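Local coordinates for cell division control protein 45 cdc45 putative (Entamoeba histolytica, PDB 6CC2), which probably acts in DNA replication as the Cdc45 subunit of the CMG replicative helicase, a role that a conformational switch may regulate, at residues 267-270 with 271-275; 397-400 with 401-405. One frame throughout, in Å; residues are numbered along the deposited sequence.

Interaction 1: 267-270 with 271-275; sequences LYDS and LFHTR
The last turn of the short helix 267-273 joins Asp-269 and Ser-270 to His-273 and Thr-274, two side chains that bond back to backbone carbonyls four residues earlier. Upstream the bonding is regular: Leu-271 N donates to Leu-267 O and Phe-272 N to Tyr-268 O at 3.2 Å. At Asp-269 O two donors of one residue converge. His-273 ND1 reaches Asp-269 O at 2.7 Å, with an N-H...O angle of 157°, and His-273 N lies 3.1 Å from the same oxygen. With CG beside its own backbone N (chi1 -67°), the imidazole folds back along the helix and brings Asp-269 O almost into the ring plane. This bond calls for the proton on ND1 and holds the ring against rotation. The Asp-269 carboxylate lies alongside, its plane 63° from the ring, with OD1 3.5 Å from His-273 CE1; its negative charge probably suits the polarised C-H. Phe-272 CD2 lies 3.9 Å above one face of the imidazole, offset toward its rim.

Next comes Thr-274, whose OG1 donates to Ser-270 O at 2.7 Å from above the carbonyl plane and also accepts from Met-260 N. Ser-270 OG bonds to Met-260 O, so these two small hydroxyl residues fasten the helix to the loop before it. Other side chains face neighbouring elements: Phe-272 meets Trp-284 edge-to-face, while Leu-271 packs on Phe-292. Side-chain donors that supplement backbone N-H groups at the last carbonyls are often found near a helix C-terminal end, here close to helix 275-281.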
loop_
_atom_site.group_PDB
_atom_site.type_symbol
_atom_site.label_atom_id
_atom_site.label_comp_id
_atom_site.label_asym_id
_atom_site.label_seq_id
_atom_site.Cartn_x
_atom_site.Cartn_y
_atom_site.Cartn_z
ATOM N N LEU A 267 5.417 -19.534 -12.859
ATOM C CA LEU A 267 6.799 -19.125 -12.613
ATOM C C LEU A 267 7.218 -18.041 -13.590
ATOM O O LEU A 267 7.810 -17.028 -13.202
ATOM C CB LEU A 267 7.722 -20.329 -12.727
ATOM C CG LEU A 267 9.221 -19.998 -12.755
ATOM C CD1 LEU A 267 9.639 -19.248 -11.508
ATOM C CD2 LEU A 267 10.046 -21.283 -12.938
ATOM N N TYR A 268 6.901 -18.238 -14.871
ATOM C CA TYR A 268 7.337 -17.333 -15.923
ATOM C C TYR A 268 6.863 -15.915 -15.663
ATOM O O TYR A 268 7.659 -14.972 -15.677
ATOM C CB TYR A 268 6.807 -17.846 -17.260
ATOM C CG TYR A 268 7.317 -17.139 -18.484
ATOM C CD1 TYR A 268 8.486 -17.549 -19.114
ATOM C CD2 TYR A 268 6.618 -16.083 -19.022
ATOM C CE1 TYR A 268 8.953 -16.924 -20.248
ATOM C CE2 TYR A 268 7.081 -15.433 -20.168
ATOM C CZ TYR A 268 8.248 -15.859 -20.769
ATOM O OH TYR A 268 8.711 -15.226 -21.890
ATOM N N ASP A 269 5.563 -15.745 -15.428
ATOM C CA ASP A 269 5.012 -14.410 -15.299
ATOM C C ASP A 269 5.208 -13.830 -13.909
ATOM O O ASP A 269 5.388 -12.619 -13.776
ATOM C CB ASP A 269 3.545 -14.442 -15.669
ATOM C CG ASP A 269 3.338 -14.259 -17.172
ATOM O OD1 ASP A 269 4.090 -13.463 -17.765
ATOM O OD2 ASP A 269 2.468 -14.924 -17.747
ATOM N N SER A 270 5.226 -14.661 -12.865
ATOM C CA SER A 270 5.499 -14.121 -11.536
ATOM C C SER A 270 6.895 -13.528 -11.492
ATOM O O SER A 270 7.110 -12.418 -10.996
ATOM C CB SER A 270 5.320 -15.211 -10.481
ATOM O OG SER A 270 5.634 -14.712 -9.189
ATOM N N LEU A 271 7.870 -14.259 -12.018
ATOM C CA LEU A 271 9.241 -13.756 -12.016
ATOM C C LEU A 271 9.373 -12.481 -12.830
ATOM O O LEU A 271 10.015 -11.523 -12.395
ATOM C CB LEU A 271 10.191 -14.831 -12.554
ATOM C CG LEU A 271 11.666 -14.477 -12.628
ATOM C CD1 LEU A 271 12.214 -14.058 -11.288
ATOM C CD2 LEU A 271 12.445 -15.669 -13.182
ATOM N N PHE A 272 8.746 -12.438 -14.004
ATOM C CA PHE A 272 8.890 -11.271 -14.880
ATOM C C PHE A 272 8.253 -10.026 -14.277
ATOM O O PHE A 272 8.690 -8.913 -14.575
ATOM C CB PHE A 272 8.274 -11.574 -16.247
ATOM C CG PHE A 272 8.645 -10.567 -17.320
ATOM C CD1 PHE A 272 9.849 -10.661 -17.983
ATOM C CD2 PHE A 272 7.786 -9.542 -17.633
ATOM C CE1 PHE A 272 10.189 -9.750 -18.954
ATOM C CE2 PHE A 272 8.124 -8.608 -18.613
ATOM C CZ PHE A 272 9.326 -8.722 -19.266
ATOM N N HIS A 273 7.245 -10.172 -13.432
ATOM C CA HIS A 273 6.510 -9.034 -12.882
ATOM C C HIS A 273 6.882 -8.683 -11.446
ATOM O O HIS A 273 6.276 -7.775 -10.868
ATOM C CB HIS A 273 5.015 -9.300 -12.992
ATOM C CG HIS A 273 4.536 -9.343 -14.408
ATOM N ND1 HIS A 273 4.623 -10.480 -15.191
ATOM C CD2 HIS A 273 3.998 -8.380 -15.204
ATOM C CE1 HIS A 273 4.153 -10.216 -16.398
ATOM N NE2 HIS A 273 3.778 -8.951 -16.437
ATOM N N THR A 274 7.851 -9.367 -10.854
ATOM C CA THR A 274 8.361 -9.006 -9.532
ATOM C C THR A 274 9.402 -7.898 -9.732
ATOM O O THR A 274 10.494 -8.129 -10.245
ATOM C CB THR A 274 8.942 -10.219 -8.824
ATOM O OG1 THR A 274 7.904 -11.222 -8.683
ATOM C CG2 THR A 274 9.459 -9.840 -7.447
ATOM N N ARG A 275 9.039 -6.676 -9.324
ATOM C CA ARG A 275 9.707 -5.499 -9.830
ATOM C C ARG A 275 11.173 -5.432 -9.439
ATOM O O ARG A 275 12.015 -5.064 -10.265
ATOM C CB ARG A 275 8.961 -4.242 -9.368
ATOM C CG ARG A 275 7.549 -4.243 -9.882
ATOM C CD ARG A 275 6.747 -3.025 -9.465
ATOM N NE ARG A 275 5.353 -3.215 -9.841
ATOM C CZ ARG A 275 4.373 -2.356 -9.571
ATOM N NH1 ARG A 275 4.634 -1.226 -8.915
ATOM N NH2 ARG A 275 3.130 -2.639 -9.941
#

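Interaction 2: 397-400 with 401-405; sequences FAKC and IESNK
Ile-401 begins a regular alpha-helical turn within the long helix 393-417, its N donating to Phe-397 O at 2.9 Å. The branched side chain lies along this carbonyl, with CG1 3.3 Å from Phe-397 O, so that its aliphatic bulk lies against the backbone of the preceding turn. The ring of Phe-397 leads off from this turn: it stacks on that of His-264 and packs against Ala-360 of helix 354-364, as befits a large aromatic on the buried face.

Glu-402 continues the ladder with a nearly straight bond from its N to Ala-398 O (168°). Both residues belong to the exposed face, where a small methyl group and a charged, poorly ordered carboxylate are easily accommodated.

At Ser-403 the backbone N bonds to Lys-399 O at 2.9 Å. Its hydroxyl, in the conformer described, turns back beside the backbone N (chi1 -64°), and OG comes to 3.0 Å from Lys-399 O. Lys-399 sends its extended chain away to bring NZ to Thr-366 O, where a long, flexible amine can span to the residues just after helix 354-364.

Asn-404 closes the turn with two bonds to one acceptor. Its N reaches Cys-400 O at 3.0 Å, and ND2 reaches that oxygen from the opposite face of the carbonyl plane. An amide suits this buried place because it can donate inward through ND2 while OD1 faces Arg-275, and these two different ends should together fix its flip. Cys-400 is compact enough for the buried face. Its SG lies 3.6 Å from Asn-404 ND2, whose 2.9 Å bond to Cys-400 O is close to straight and leaves that oxygen only 7° out of the amide plane.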
loop_
_atom_site.group_PDB
_atom_site.type_symbol
_atom_site.label_atom_id
_atom_site.label_comp_id
_atom_site.label_asym_id
_atom_site.label_seq_id
_atom_site.Cartn_x
_atom_site.Cartn_y
_atom_site.Cartn_z
ATOM N N PHE A 397 -6.523 -11.899 -6.677
ATOM C CA PHE A 397 -5.371 -12.388 -7.422
ATOM C C PHE A 397 -5.506 -12.025 -8.900
ATOM O O PHE A 397 -4.557 -11.542 -9.529
ATOM C CB PHE A 397 -5.225 -13.904 -7.288
ATOM C CG PHE A 397 -4.989 -14.400 -5.883
ATOM C CD1 PHE A 397 -4.414 -13.600 -4.911
ATOM C CD2 PHE A 397 -5.351 -15.700 -5.540
ATOM C CE1 PHE A 397 -4.226 -14.083 -3.623
ATOM C CE2 PHE A 397 -5.153 -16.187 -4.264
ATOM C CZ PHE A 397 -4.575 -15.380 -3.302
ATOM N N ALA A 398 -6.703 -12.233 -9.465
ATOM C CA ALA A 398 -6.887 -11.970 -10.895
ATOM C C ALA A 398 -6.723 -10.491 -11.211
ATOM O O ALA A 398 -6.100 -10.131 -12.228
ATOM C CB ALA A 398 -8.263 -12.455 -11.349
ATOM N N LYS A 399 -7.292 -9.619 -10.367
ATOM C CA LYS A 399 -7.173 -8.187 -10.616
ATOM C C LYS A 399 -5.714 -7.747 -10.536
ATOM O O LYS A 399 -5.239 -6.965 -11.381
ATOM C CB LYS A 399 -8.013 -7.396 -9.619
ATOM C CG LYS A 399 -8.066 -5.901 -9.910
ATOM C CD LYS A 399 -8.979 -5.162 -8.898
ATOM C CE LYS A 399 -9.016 -3.663 -9.187
ATOM N NZ LYS A 399 -9.883 -2.930 -8.205
ATOM N N CYS A 400 -4.986 -8.254 -9.537
ATOM C CA CYS A 400 -3.577 -7.916 -9.391
ATOM C C CYS A 400 -2.771 -8.397 -10.592
ATOM O O CYS A 400 -1.908 -7.683 -11.103
ATOM C CB CYS A 400 -3.049 -8.540 -8.081
ATOM S SG CYS A 400 -1.389 -8.089 -7.677
ATOM N N ILE A 401 -3.013 -9.632 -11.023
ATOM C CA ILE A 401 -2.278 -10.193 -12.147
ATOM C C ILE A 401 -2.549 -9.396 -13.418
ATOM O O ILE A 401 -1.628 -9.017 -14.146
ATOM C CB ILE A 401 -2.637 -11.676 -12.323
ATOM C CG1 ILE A 401 -1.931 -12.508 -11.237
ATOM C CG2 ILE A 401 -2.268 -12.155 -13.715
ATOM C CD1 ILE A 401 -2.422 -13.944 -11.148
ATOM N N GLU A 402 -3.821 -9.134 -13.701
ATOM C CA GLU A 402 -4.171 -8.393 -14.903
ATOM C C GLU A 402 -3.565 -6.989 -14.895
ATOM O O GLU A 402 -3.017 -6.542 -15.914
ATOM C CB GLU A 402 -5.692 -8.311 -15.048
ATOM C CG GLU A 402 -6.143 -7.571 -16.298
ATOM C CD GLU A 402 -7.649 -7.546 -16.454
ATOM O OE1 GLU A 402 -8.348 -8.078 -15.567
ATOM O OE2 GLU A 402 -8.134 -6.995 -17.466
ATOM N N SER A 403 -3.663 -6.283 -13.765
ATOM C CA SER A 403 -3.127 -4.926 -13.698
ATOM C C SER A 403 -1.624 -4.930 -13.927
ATOM O O SER A 403 -1.097 -4.116 -14.689
ATOM C CB SER A 403 -3.470 -4.285 -12.354
ATOM O OG SER A 403 -4.879 -4.133 -12.199
ATOM N N ASN A 404 -0.906 -5.828 -13.257
ATOM C CA ASN A 404 0.538 -5.852 -13.404
ATOM C C ASN A 404 0.961 -6.252 -14.817
ATOM O O ASN A 404 1.941 -5.715 -15.340
ATOM C CB ASN A 404 1.150 -6.767 -12.341
ATOM C CG ASN A 404 1.344 -6.045 -11.018
ATOM O OD1 ASN A 404 2.322 -5.320 -10.836
ATOM N ND2 ASN A 404 0.400 -6.197 -10.116
ATOM N N LYS A 405 0.223 -7.153 -15.485
ATOM C CA LYS A 405 0.566 -7.479 -16.865
ATOM C C LYS A 405 0.411 -6.258 -17.767
ATOM O O LYS A 405 1.247 -6.013 -18.640
ATOM C CB LYS A 405 -0.296 -8.636 -17.356
ATOM C CG LYS A 405 0.113 -9.966 -16.708
ATOM C CD LYS A 405 -0.889 -11.081 -16.978
ATOM C CE LYS A 405 -0.796 -11.599 -18.375
ATOM N NZ LYS A 405 -1.610 -12.842 -18.524
#

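In the fold
Interactions 1 and 2 are local helical contacts whose centres lie about 12 Å apart, and they meet through residues of their second segments. Arg-275 NH2 is 2.9 Å from Asn-404 OD1, a probable hydrogen bond, while Arg-275 NH1 forms a salt bridge with Glu-456 of helix 444-462. Nearby, His-273 CD2 packs 3.4 Å from Asn-404 O, and His-273 NE2 lies 3.6 Å from Lys-405 CA. The imidazole and amide that bond back to their own helices thus also build the interface between them. Phe-272 extends it to Val-408 and Ile-412, so polar contacts at Arg-275 and hydrophobic packing at Phe-272 together join helix 267-273 and the start of helix 275-281 to helix 393-417.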